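Local atomic coordinates of cytoplasmic export protein 1 (Saccharomyces cerevisiae, PDB entry 3VWA), a protein that acts in the nuclear tRNA export machinery and may collect tRNAs from export receptors at the nuclear pore and hand aminoacylated tRNAs to the translation machinery. Residues Asn498-Val503 with Glu524-Lys529; Gln387-Ser392 with Ala425-Asp430; Leu149-Ser154 with Ala164-Ser169; Val212-Ile215 with Lys219-Ile222. All coordinates share one frame; numbering follows the deposited sequence.

Overall arrangement
Along the chain from the N terminus, the four contacts follow in series; none encloses or crosses another. Contact 3 comes first, in the kinase-like domain, closing a nine-residue connection between the turn at 149-154 and helix 160-174. Contact 4 lies in the same domain, its centre about 21 Å from that of contact 3, and closes a short bend between helices 209-216 and 222-231. Contacts 2 and 1 belong to the HEAT-repeat part on the opposite side of the chain's centre. Contact 2 joins two interhelical turns across 32 residues, and contact 1 pairs helices 493-504 and 513-536. The centres of contacts 1 and 3 are about 91 Å apart.

Contact 1: residues Asn498-Val503 with Glu524-Lys529; sequences NKILTV and EEYLEK
Ile500 meets the ring of Tyr526 obliquely through its CG2 methyl, which comes within 3.4 Å of Tyr526 CE1. The same methyl lies 3.9 Å from Tyr526 CD1, so the contact centres on the CD1-CE1 side of the ring. CG2 of Ile500 is set anti to the backbone N while CG1 lies beside it (chi1 -50°), which sends the methyl branch at the ring and the longer ethyl branch elsewhere. Leu501 forms the second point of contact. Its CD2 lies 4.2 Å from Leu527 CD2, methyl against methyl, and more loosely 4.4 Å from Tyr526 CB, so this leucine spans the base of the tyrosine and the tip of its neighbour. No hydrogen bond crosses between the segments, and the interface is wholly apolar. What holds the tyrosine lies further out: its OH bonds to the backbone O of Leu484, while Ile488, Phe491, Ile496 and Ile504 pack around its side chain. Lys529, one turn further along, bonds through NZ to the backbone O atoms of Ile488 and Phe491. The segments run antiparallel, their axes 10.7 Å apart at closest approach and their directions 158° apart, as in the helical hairpin of a HEAT repeat; both lie in HEAT 2. On the far flank of helix 493-504, Val503 packs on Ala462, Phe465 and Thr466 of helix 454-469, and Lys499 NZ bonds to Asn459 OD1, so this helix sits between helix 513-536 and helix 454-469.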
loop_
_atom_site.group_PDB
_atom_site.type_symbol
_atom_site.label_atom_id
_atom_site.label_comp_id
_atom_site.label_asym_id
_atom_site.label_seq_id
_atom_site.Cartn_x
_atom_site.Cartn_y
_atom_site.Cartn_z
ATOM N N ASN A 498 -17.227 -50.663 7.998
ATOM C CA ASN A 498 -17.787 -50.487 9.349
ATOM C C ASN A 498 -18.941 -49.505 9.262
ATOM O O ASN A 498 -19.796 -49.521 10.115
ATOM C CB ASN A 498 -16.791 -49.763 10.305
ATOM C CG ASN A 498 -15.814 -50.698 11.033
ATOM O OD1 ASN A 498 -15.216 -51.634 10.447
ATOM N ND2 ASN A 498 -15.629 -50.424 12.347
ATOM N N LYS A 499 -18.898 -48.567 8.313
ATOM C CA LYS A 499 -19.690 -47.345 8.497
ATOM C C LYS A 499 -20.175 -46.624 7.247
ATOM O O LYS A 499 -21.354 -46.341 7.105
ATOM C CB LYS A 499 -18.852 -46.361 9.339
ATOM C CG LYS A 499 -19.539 -45.031 9.631
ATOM C CD LYS A 499 -18.649 -44.184 10.525
ATOM C CE LYS A 499 -18.598 -44.766 11.943
ATOM N NZ LYS A 499 -18.598 -43.639 12.915
ATOM N N ILE A 500 -19.261 -46.287 6.339
ATOM C CA ILE A 500 -19.608 -45.397 5.184
ATOM C C ILE A 500 -20.617 -46.010 4.178
ATOM O O ILE A 500 -21.461 -45.266 3.572
ATOM C CB ILE A 500 -18.304 -44.932 4.451
ATOM C CG1 ILE A 500 -17.276 -44.387 5.455
ATOM C CG2 ILE A 500 -18.588 -43.871 3.436
ATOM C CD1 ILE A 500 -17.857 -43.325 6.361
ATOM N N LEU A 501 -20.576 -47.340 3.988
ATOM C CA LEU A 501 -21.541 -47.979 3.046
ATOM C C LEU A 501 -22.990 -47.640 3.324
ATOM O O LEU A 501 -23.710 -47.316 2.399
ATOM C CB LEU A 501 -21.411 -49.496 2.990
ATOM C CG LEU A 501 -20.047 -50.045 2.571
ATOM C CD1 LEU A 501 -20.126 -51.561 2.566
ATOM C CD2 LEU A 501 -19.654 -49.502 1.182
ATOM N N THR A 502 -23.385 -47.713 4.597
ATOM C CA THR A 502 -24.711 -47.372 5.048
ATOM C C THR A 502 -24.995 -45.873 5.222
ATOM O O THR A 502 -26.151 -45.478 5.442
ATOM C CB THR A 502 -25.085 -48.164 6.330
ATOM O OG1 THR A 502 -24.021 -48.103 7.291
ATOM C CG2 THR A 502 -25.318 -49.595 6.024
ATOM N N VAL A 503 -23.958 -45.027 5.158
ATOM C CA VAL A 503 -24.152 -43.580 4.965
ATOM C C VAL A 503 -24.524 -43.305 3.490
ATOM O O VAL A 503 -25.388 -42.492 3.203
ATOM C CB VAL A 503 -22.882 -42.750 5.286
ATOM C CG1 VAL A 503 -23.110 -41.306 4.833
ATOM C CG2 VAL A 503 -22.486 -42.834 6.782
ATOM N N GLU A 524 -20.906 -47.529 -6.091
ATOM C CA GLU A 524 -20.078 -48.527 -6.812
ATOM C C GLU A 524 -18.614 -48.244 -6.632
ATOM O O GLU A 524 -17.794 -49.150 -6.465
ATOM C CB GLU A 524 -20.298 -48.490 -8.336
ATOM C CG GLU A 524 -21.719 -48.389 -8.780
ATOM C CD GLU A 524 -22.329 -49.719 -9.097
ATOM O OE1 GLU A 524 -23.121 -49.779 -10.081
ATOM O OE2 GLU A 524 -22.022 -50.686 -8.362
ATOM N N GLU A 525 -18.263 -46.972 -6.718
ATOM C CA GLU A 525 -16.859 -46.626 -6.559
ATOM C C GLU A 525 -16.361 -47.008 -5.122
ATOM O O GLU A 525 -15.235 -47.493 -4.948
ATOM C CB GLU A 525 -16.682 -45.141 -6.904
ATOM C CG GLU A 525 -15.282 -44.592 -6.614
ATOM C CD GLU A 525 -15.173 -43.087 -6.803
ATOM O OE1 GLU A 525 -14.052 -42.578 -6.525
ATOM O OE2 GLU A 525 -16.172 -42.418 -7.249
ATOM N N TYR A 526 -17.222 -46.874 -4.100
ATOM C CA TYR A 526 -16.803 -47.253 -2.736
ATOM C C TYR A 526 -16.753 -48.766 -2.581
ATOM O O TYR A 526 -15.876 -49.294 -1.903
ATOM C CB TYR A 526 -17.788 -46.691 -1.698
ATOM C CG TYR A 526 -17.412 -45.318 -1.149
ATOM C CD1 TYR A 526 -16.910 -45.186 0.146
ATOM C CD2 TYR A 526 -17.609 -44.168 -1.904
ATOM C CE1 TYR A 526 -16.581 -43.917 0.676
ATOM C CE2 TYR A 526 -17.310 -42.900 -1.404
ATOM C CZ TYR A 526 -16.820 -42.763 -0.106
ATOM O OH TYR A 526 -16.530 -41.500 0.362
ATOM N N LEU A 527 -17.728 -49.447 -3.188
ATOM C CA LEU A 527 -17.752 -50.904 -3.294
ATOM C C LEU A 527 -16.524 -51.485 -3.954
ATOM O O LEU A 527 -15.999 -52.534 -3.509
ATOM C CB LEU A 527 -18.973 -51.376 -4.111
ATOM C CG LEU A 527 -20.322 -51.241 -3.416
ATOM C CD1 LEU A 527 -21.365 -51.738 -4.414
ATOM C CD2 LEU A 527 -20.333 -52.058 -2.107
ATOM N N GLU A 528 -16.110 -50.831 -5.034
ATOM C CA GLU A 528 -14.912 -51.246 -5.792
ATOM C C GLU A 528 -13.691 -51.103 -4.934
ATOM O O GLU A 528 -12.841 -52.009 -4.876
ATOM C CB GLU A 528 -14.749 -50.395 -7.058
ATOM C CG GLU A 528 -15.163 -51.082 -8.357
ATOM C CD GLU A 528 -16.369 -50.444 -9.059
ATOM O OE1 GLU A 528 -17.476 -51.051 -9.022
ATOM O OE2 GLU A 528 -16.211 -49.343 -9.664
ATOM N N LYS A 529 -13.601 -49.973 -4.217
ATOM C CA LYS A 529 -12.466 -49.792 -3.325
ATOM C C LYS A 529 -12.406 -50.906 -2.283
ATOM O O LYS A 529 -11.355 -51.518 -2.084
ATOM C CB LYS A 529 -12.430 -48.386 -2.732
ATOM C CG LYS A 529 -11.474 -48.264 -1.557
ATOM C CD LYS A 529 -11.041 -46.818 -1.304
ATOM C CE LYS A 529 -10.325 -46.718 0.034
ATOM N NZ LYS A 529 -9.862 -45.294 0.145
#

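Contact 2: residues Gln387-Ser392 with Ala425-Asp430; sequences QGLTDS and AKTQVD
Thr427 places OG1 between its backbone N and carbonyl carbon (chi1 76°), leaving its CG2 methyl beside N and directed at Leu389. The threonine methyl meets the stem of the leucine, Thr427 CG2 lying 4.2 Å from Leu389 CB. The threonine's hydroxyl is engaged by Thr439 OG1, so methyl and hydroxyl serve different neighbours. Further from the core, Thr390 CG2 and Lys426 NZ lie 4.2 Å apart, a loose contact between two exposed side chains. Thr390 is fixed within its own turn: OG1 donates to Gln387 O at 3.0 Å, in the carbonyl plane on a lone pair, and Thr390 N bonds to the same oxygen. Leu389 also packs on Phe423 and on Thr400 and Leu401 of helix 394-407. Arg397 links the two turns, with NH1 bonded to Asp391 O and NH2 in a salt bridge with Asp430 OD2; Arg436 NH2 bonds to Asp430 O, as Arg397 does to Asp391 O. Segment 387-392 lies in HEAT 1, and an aspartate in the later turn bound by an arginine of helix 394-407, which follows the earlier turn, is consistent with the Asp-Arg pairs that join successive repeats in HEAT solenoids.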
loop_
_atom_site.group_PDB
_atom_site.type_symbol
_atom_site.label_atom_id
_atom_site.label_comp_id
_atom_site.label_asym_id
_atom_site.label_seq_id
_atom_site.Cartn_x
_atom_site.Cartn_y
_atom_site.Cartn_z
ATOM N N GLN A 387 -19.607 -14.553 14.482
ATOM C CA GLN A 387 -20.996 -14.169 14.784
ATOM C C GLN A 387 -21.720 -13.872 13.502
ATOM O O GLN A 387 -22.951 -13.937 13.455
ATOM C CB GLN A 387 -21.061 -12.931 15.706
ATOM C CG GLN A 387 -20.537 -13.144 17.119
ATOM C CD GLN A 387 -20.738 -14.574 17.612
ATOM O OE1 GLN A 387 -21.684 -14.881 18.321
ATOM N NE2 GLN A 387 -19.830 -15.460 17.232
ATOM N N GLY A 388 -20.977 -13.541 12.453
ATOM C CA GLY A 388 -21.638 -13.403 11.120
ATOM C C GLY A 388 -22.570 -14.585 10.813
ATOM O O GLY A 388 -23.560 -14.453 10.072
ATOM N N LEU A 389 -22.290 -15.744 11.412
ATOM C CA LEU A 389 -23.097 -16.946 11.053
ATOM C C LEU A 389 -24.462 -16.910 11.641
ATOM O O LEU A 389 -25.374 -17.602 11.163
ATOM C CB LEU A 389 -22.426 -18.268 11.473
ATOM C CG LEU A 389 -21.153 -18.656 10.752
ATOM C CD1 LEU A 389 -20.551 -19.849 11.506
ATOM C CD2 LEU A 389 -21.431 -19.007 9.291
ATOM N N THR A 390 -24.611 -16.074 12.669
ATOM C CA THR A 390 -25.851 -16.032 13.416
ATOM C C THR A 390 -26.645 -14.767 13.133
ATOM O O THR A 390 -27.679 -14.549 13.747
ATOM C CB THR A 390 -25.612 -16.188 14.939
ATOM O OG1 THR A 390 -24.900 -15.050 15.435
ATOM C CG2 THR A 390 -24.826 -17.461 15.254
ATOM N N ASP A 391 -26.164 -13.943 12.205
ATOM C CA ASP A 391 -26.838 -12.715 11.762
ATOM C C ASP A 391 -28.151 -13.069 11.045
ATOM O O ASP A 391 -28.280 -14.162 10.506
ATOM C CB ASP A 391 -25.902 -11.951 10.817
ATOM C CG ASP A 391 -26.390 -10.528 10.488
ATOM O OD1 ASP A 391 -26.110 -9.607 11.258
ATOM O OD2 ASP A 391 -27.016 -10.323 9.438
ATOM N N SER A 392 -29.112 -12.126 11.018
ATOM C CA SER A 392 -30.442 -12.390 10.504
ATOM C C SER A 392 -30.487 -12.389 9.011
ATOM O O SER A 392 -31.380 -12.984 8.431
ATOM C CB SER A 392 -31.482 -11.387 11.067
ATOM O OG SER A 392 -31.304 -10.070 10.541
ATOM N N ALA A 425 -22.634 -27.321 12.842
ATOM C CA ALA A 425 -23.775 -28.163 13.157
ATOM C C ALA A 425 -25.069 -27.354 13.148
ATOM O O ALA A 425 -26.108 -27.864 12.743
ATOM C CB ALA A 425 -23.585 -28.875 14.486
ATOM N N LYS A 426 -24.995 -26.085 13.555
ATOM C CA LYS A 426 -26.160 -25.229 13.491
ATOM C C LYS A 426 -26.482 -24.778 12.082
ATOM O O LYS A 426 -27.602 -24.881 11.654
ATOM C CB LYS A 426 -26.026 -24.021 14.408
ATOM C CG LYS A 426 -27.390 -23.418 14.679
ATOM C CD LYS A 426 -27.331 -21.986 15.183
ATOM C CE LYS A 426 -28.655 -21.249 14.939
ATOM N NZ LYS A 426 -28.336 -19.786 14.814
ATOM N N THR A 427 -25.497 -24.301 11.339
ATOM C CA THR A 427 -25.777 -23.871 9.980
ATOM C C THR A 427 -26.220 -25.005 9.033
ATOM O O THR A 427 -26.801 -24.758 8.021
ATOM C CB THR A 427 -24.632 -22.987 9.402
ATOM O OG1 THR A 427 -23.501 -23.804 9.036
ATOM C CG2 THR A 427 -24.245 -21.899 10.476
ATOM N N GLN A 428 -25.982 -26.248 9.400
ATOM C CA GLN A 428 -26.463 -27.357 8.625
ATOM C C GLN A 428 -28.007 -27.523 8.715
ATOM O O GLN A 428 -28.634 -28.205 7.877
ATOM C CB GLN A 428 -25.702 -28.635 9.031
ATOM C CG GLN A 428 -26.011 -29.839 8.159
ATOM C CD GLN A 428 -24.998 -30.977 8.270
ATOM O OE1 GLN A 428 -24.337 -31.180 9.313
ATOM N NE2 GLN A 428 -24.884 -31.746 7.186
ATOM N N VAL A 429 -28.620 -26.896 9.715
ATOM C CA VAL A 429 -30.094 -26.947 9.834
ATOM C C VAL A 429 -30.708 -25.536 9.579
ATOM O O VAL A 429 -31.863 -25.224 9.935
ATOM C CB VAL A 429 -30.522 -27.609 11.186
ATOM C CG1 VAL A 429 -29.937 -26.875 12.382
ATOM C CG2 VAL A 429 -32.038 -27.661 11.321
ATOM N N ASP A 430 -29.910 -24.681 8.946
ATOM C CA ASP A 430 -30.278 -23.295 8.744
ATOM C C ASP A 430 -31.525 -23.246 7.912
ATOM O O ASP A 430 -31.701 -24.071 7.002
ATOM C CB ASP A 430 -29.136 -22.564 8.012
ATOM C CG ASP A 430 -29.230 -21.042 8.125
ATOM O OD1 ASP A 430 -28.522 -20.467 8.963
ATOM O OD2 ASP A 430 -30.002 -20.425 7.348
#

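Contact 3: residues Leu149-Ser154 with Ala164-Ser169; sequences LELCSS and ASRARS
The type I turn from Leu149 to Cys152 brings Leu151 alongside helix 160-174, with Leu151 CA 6.8 Å from Ala167 CA, before the chain enters strand 153-154. Leu151 straddles the helix surface with its two methyls: CD1 lies 3.8 Å from Ala167 CA, and CD2 is 3.8 Å from Arg166 CB. Above this apolar base, Arg166 bends at chi3 (-86°) and offers the edge of its guanidinium group to the turn. NH1 donates to Ser153 OG at 3.3 Å, nearly straight at 166° and close to the guanidinium plane, while NH2 makes a weak bond to Leu151 O. A water 2.7 Å from Arg166 NH2, whose hydrogen it accepts, donates in turn to Glu150 O, also at 2.7 Å. Ser153 OG is both acceptor and donor, passing its own hydrogen to Leu151 O at 3.1 Å. Replacing this serine with alanine removes the hydroxyl, which would probably leave Arg166 NH1 without this acceptor, Leu151 O without one of its donors and the guanidinium freer to turn. Arg166 NE also forms a salt bridge with Glu162 OE2, one turn earlier in the helix. Leu151 also packs on Leu54 of helix 52-64, and Ser153 pairs through its backbone with Val127. A turn after strand 144-146, leading into a short strand paired with 126-127, corresponds probably to the start of the activation segment in the protein kinase fold, which this kinase-like domain resembles.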
loop_
_atom_site.group_PDB
_atom_site.type_symbol
_atom_site.label_atom_id
_atom_site.label_comp_id
_atom_site.label_asym_id
_atom_site.label_seq_id
_atom_site.Cartn_x
_atom_site.Cartn_y
_atom_site.Cartn_z
ATOM N N LEU A 149 22.948 22.810 -3.020
ATOM C CA LEU A 149 22.993 24.197 -2.653
ATOM C C LEU A 149 24.441 24.724 -2.866
ATOM O O LEU A 149 24.807 25.823 -2.417
ATOM C CB LEU A 149 22.542 24.226 -1.194
ATOM C CG LEU A 149 21.170 24.800 -0.783
ATOM C CD1 LEU A 149 20.110 24.937 -1.895
ATOM C CD2 LEU A 149 20.635 24.083 0.454
ATOM N N GLU A 150 25.245 23.950 -3.603
ATOM C CA GLU A 150 26.671 24.291 -3.868
ATOM C C GLU A 150 26.924 25.712 -4.376
ATOM O O GLU A 150 27.885 26.376 -3.963
ATOM C CB GLU A 150 27.315 23.309 -4.851
ATOM C CG GLU A 150 27.346 21.872 -4.357
ATOM C CD GLU A 150 26.048 21.118 -4.567
ATOM O OE1 GLU A 150 25.100 21.676 -5.143
ATOM O OE2 GLU A 150 25.977 19.937 -4.171
ATOM N N LEU A 151 26.063 26.171 -5.277
ATOM C CA LEU A 151 26.247 27.462 -5.929
ATOM C C LEU A 151 25.326 28.529 -5.332
ATOM O O LEU A 151 25.380 29.683 -5.697
ATOM C CB LEU A 151 25.959 27.299 -7.432
ATOM C CG LEU A 151 26.998 26.535 -8.265
ATOM C CD1 LEU A 151 26.609 26.642 -9.735
ATOM C CD2 LEU A 151 28.385 27.121 -8.073
ATOM N N CYS A 152 24.460 28.121 -4.420
ATOM C CA CYS A 152 23.388 28.976 -3.966
ATOM C C CYS A 152 23.890 30.227 -3.246
ATOM O O CYS A 152 24.699 30.158 -2.298
ATOM C CB CYS A 152 22.488 28.190 -3.022
ATOM S SG CYS A 152 21.096 29.163 -2.440
ATOM N N SER A 153 23.386 31.359 -3.693
ATOM C CA SER A 153 23.658 32.665 -3.064
ATOM C C SER A 153 22.481 33.654 -3.284
ATOM O O SER A 153 21.626 33.474 -4.177
ATOM C CB SER A 153 24.984 33.270 -3.585
ATOM O OG SER A 153 25.406 32.664 -4.814
ATOM N N SER A 154 22.451 34.682 -2.447
ATOM C CA SER A 154 21.477 35.751 -2.522
ATOM C C SER A 154 21.730 36.645 -3.730
ATOM O O SER A 154 22.867 36.852 -4.151
ATOM C CB SER A 154 21.536 36.579 -1.237
ATOM O OG SER A 154 20.501 37.558 -1.215
ATOM N N ALA A 164 29.793 33.533 -11.984
ATOM C CA ALA A 164 30.183 32.856 -13.196
ATOM C C ALA A 164 31.403 31.921 -13.038
ATOM O O ALA A 164 31.431 30.863 -13.665
ATOM C CB ALA A 164 30.409 33.884 -14.300
ATOM N N SER A 165 32.384 32.270 -12.196
ATOM C CA SER A 165 33.579 31.411 -12.013
ATOM C C SER A 165 33.233 30.146 -11.226
ATOM O O SER A 165 33.582 29.027 -11.640
ATOM C CB SER A 165 34.765 32.165 -11.364
ATOM O OG SER A 165 34.371 33.476 -11.046
ATOM N N ARG A 166 32.522 30.345 -10.116
ATOM C CA ARG A 166 31.943 29.254 -9.361
ATOM C C ARG A 166 31.103 28.384 -10.281
ATOM O O ARG A 166 31.331 27.181 -10.396
ATOM C CB ARG A 166 31.134 29.809 -8.192
ATOM C CG ARG A 166 32.023 30.597 -7.267
ATOM C CD ARG A 166 31.466 30.814 -5.871
ATOM N NE ARG A 166 30.604 31.987 -5.784
ATOM C CZ ARG A 166 29.280 31.936 -5.658
ATOM N NH1 ARG A 166 28.580 33.071 -5.586
ATOM N NH2 ARG A 166 28.643 30.755 -5.603
ATOM N N ALA A 167 30.188 29.008 -10.995
ATOM C CA ALA A 167 29.329 28.269 -11.891
ATOM C C ALA A 167 30.120 27.443 -12.914
ATOM O O ALA A 167 29.820 26.272 -13.112
ATOM C CB ALA A 167 28.352 29.200 -12.573
ATOM N N ARG A 168 31.146 28.052 -13.522
ATOM C CA ARG A 168 32.084 27.333 -14.372
ATOM C C ARG A 168 32.791 26.172 -13.631
ATOM O O ARG A 168 32.828 25.044 -14.113
ATOM C CB ARG A 168 33.104 28.307 -14.987
ATOM N N SER A 169 33.318 26.422 -12.438
ATOM C CA SER A 169 34.049 25.330 -11.762
ATOM C C SER A 169 33.065 24.183 -11.410
ATOM O O SER A 169 33.349 22.998 -11.665
ATOM C CB SER A 169 34.825 25.858 -10.540
ATOM O OG SER A 169 33.960 26.158 -9.456
HETATM O O HOH W 1 29.570 28.324 -4.885
#

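Contact 4: residues Val212-Ile215 with Lys219-Ile222; sequences VNMI and KITI
Ile220 packs against Met214 and Ile215 where helix 209-216 ends and the chain bends toward helix 222-231, a helix-loop-helix connection in the kinase-like domain. The tight part is apolar. Ile215 CG2 lies 3.7 Å from Ile220 CG1, and Ile220 CD1 reaches 3.9 Å from Met214 CB and 4.1 Å from the selenium of Met214, modelled as selenomethionine. Ile220 has CG1 between its backbone N and carbonyl carbon (chi1 65°), which carries the ethyl arm over the last helical turn. A serine in its place would probably open a gap beside Ile215 CG2 and leave the side chain of Met214 without its packing partner at CB and the selenium. Beneath this patch Ile215 continues inward onto Phe225 and Leu191, whereas Met214 and Ile220 both touch Arg228. The outer side is looser: Lys219 is exposed, and its CB and CG merely brush Met214 O before the chain leads away from the helix. Thr221, also exposed, is the N-cap of helix 222-231, its OG1 bonded to Asn224 N. The single hydrogen bond between the segments closes the bend across five residues, Lys219 N donating to Met214 O at 3.0 Å and 158°, with the donor tilted from the carbonyl plane.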
loop_
_atom_site.group_PDB
_atom_site.type_symbol
_atom_site.label_atom_id
_atom_site.label_comp_id
_atom_site.label_asym_id
_atom_site.label_seq_id
_atom_site.Cartn_x
_atom_site.Cartn_y
_atom_site.Cartn_z
ATOM N N VAL A 212 7.544 26.808 -21.777
ATOM C CA VAL A 212 8.757 26.044 -21.474
ATOM C C VAL A 212 9.950 26.484 -22.328
ATOM O O VAL A 212 11.107 26.498 -21.848
ATOM C CB VAL A 212 8.492 24.529 -21.611
ATOM C CG1 VAL A 212 9.783 23.720 -21.660
ATOM C CG2 VAL A 212 7.601 24.045 -20.469
ATOM N N ASN A 213 9.675 26.834 -23.594
ATOM C CA ASN A 213 10.721 27.300 -24.498
ATOM C C ASN A 213 11.301 28.605 -24.046
ATOM O O ASN A 213 12.499 28.816 -24.115
ATOM C CB ASN A 213 10.191 27.475 -25.904
ATOM C CG ASN A 213 10.185 26.198 -26.647
ATOM O OD1 ASN A 213 10.873 25.256 -26.270
ATOM N ND2 ASN A 213 9.406 26.138 -27.712
HETATM N N MSE A 214 10.426 29.476 -23.578
HETATM C CA MSE A 214 10.818 30.766 -23.061
HETATM C C MSE A 214 11.810 30.606 -21.929
HETATM O O MSE A 214 12.893 31.197 -21.974
HETATM C CB MSE A 214 9.543 31.450 -22.617
HETATM C CG MSE A 214 8.687 31.826 -23.831
HETATM SE SE MSE A 214 7.354 33.135 -23.188
HETATM C CE MSE A 214 6.801 34.005 -24.891
ATOM N N ILE A 215 11.476 29.798 -20.923
ATOM C CA ILE A 215 12.384 29.635 -19.785
ATOM C C ILE A 215 13.634 28.881 -20.231
ATOM O O ILE A 215 14.714 29.094 -19.694
ATOM C CB ILE A 215 11.752 28.923 -18.551
ATOM C CG1 ILE A 215 11.246 27.511 -18.868
ATOM C CG2 ILE A 215 10.639 29.736 -17.951
ATOM C CD1 ILE A 215 10.830 26.740 -17.628
ATOM N N LYS A 219 14.404 33.667 -21.383
ATOM C CA LYS A 219 13.728 34.898 -21.718
ATOM C C LYS A 219 12.869 35.403 -20.573
ATOM O O LYS A 219 12.766 36.608 -20.390
ATOM C CB LYS A 219 12.915 34.741 -23.005
ATOM C CG LYS A 219 13.724 34.110 -24.123
ATOM C CD LYS A 219 12.919 34.027 -25.411
ATOM C CE LYS A 219 13.831 34.274 -26.611
ATOM N NZ LYS A 219 13.212 33.931 -27.917
ATOM N N ILE A 220 12.254 34.510 -19.794
ATOM C CA ILE A 220 11.359 34.968 -18.713
ATOM C C ILE A 220 11.727 34.402 -17.339
ATOM O O ILE A 220 12.461 33.407 -17.242
ATOM C CB ILE A 220 9.870 34.673 -18.988
ATOM C CG1 ILE A 220 9.625 33.159 -19.026
ATOM C CG2 ILE A 220 9.352 35.439 -20.227
ATOM C CD1 ILE A 220 8.175 32.782 -19.236
ATOM N N THR A 221 11.211 35.026 -16.281
ATOM C CA THR A 221 11.533 34.557 -14.927
ATOM C C THR A 221 10.712 33.323 -14.549
ATOM O O THR A 221 9.675 33.017 -15.177
ATOM C CB THR A 221 11.363 35.644 -13.849
ATOM O OG1 THR A 221 9.970 35.921 -13.665
ATOM C CG2 THR A 221 12.139 36.939 -14.223
ATOM N N ILE A 222 11.173 32.623 -13.513
ATOM C CA ILE A 222 10.463 31.470 -13.022
ATOM C C ILE A 222 9.093 31.900 -12.555
ATOM O O ILE A 222 8.091 31.290 -12.948
ATOM C CB ILE A 222 11.219 30.750 -11.877
ATOM C CG1 ILE A 222 12.450 30.048 -12.420
ATOM C CG2 ILE A 222 10.343 29.729 -11.181
ATOM C CD1 ILE A 222 13.513 29.829 -11.344
#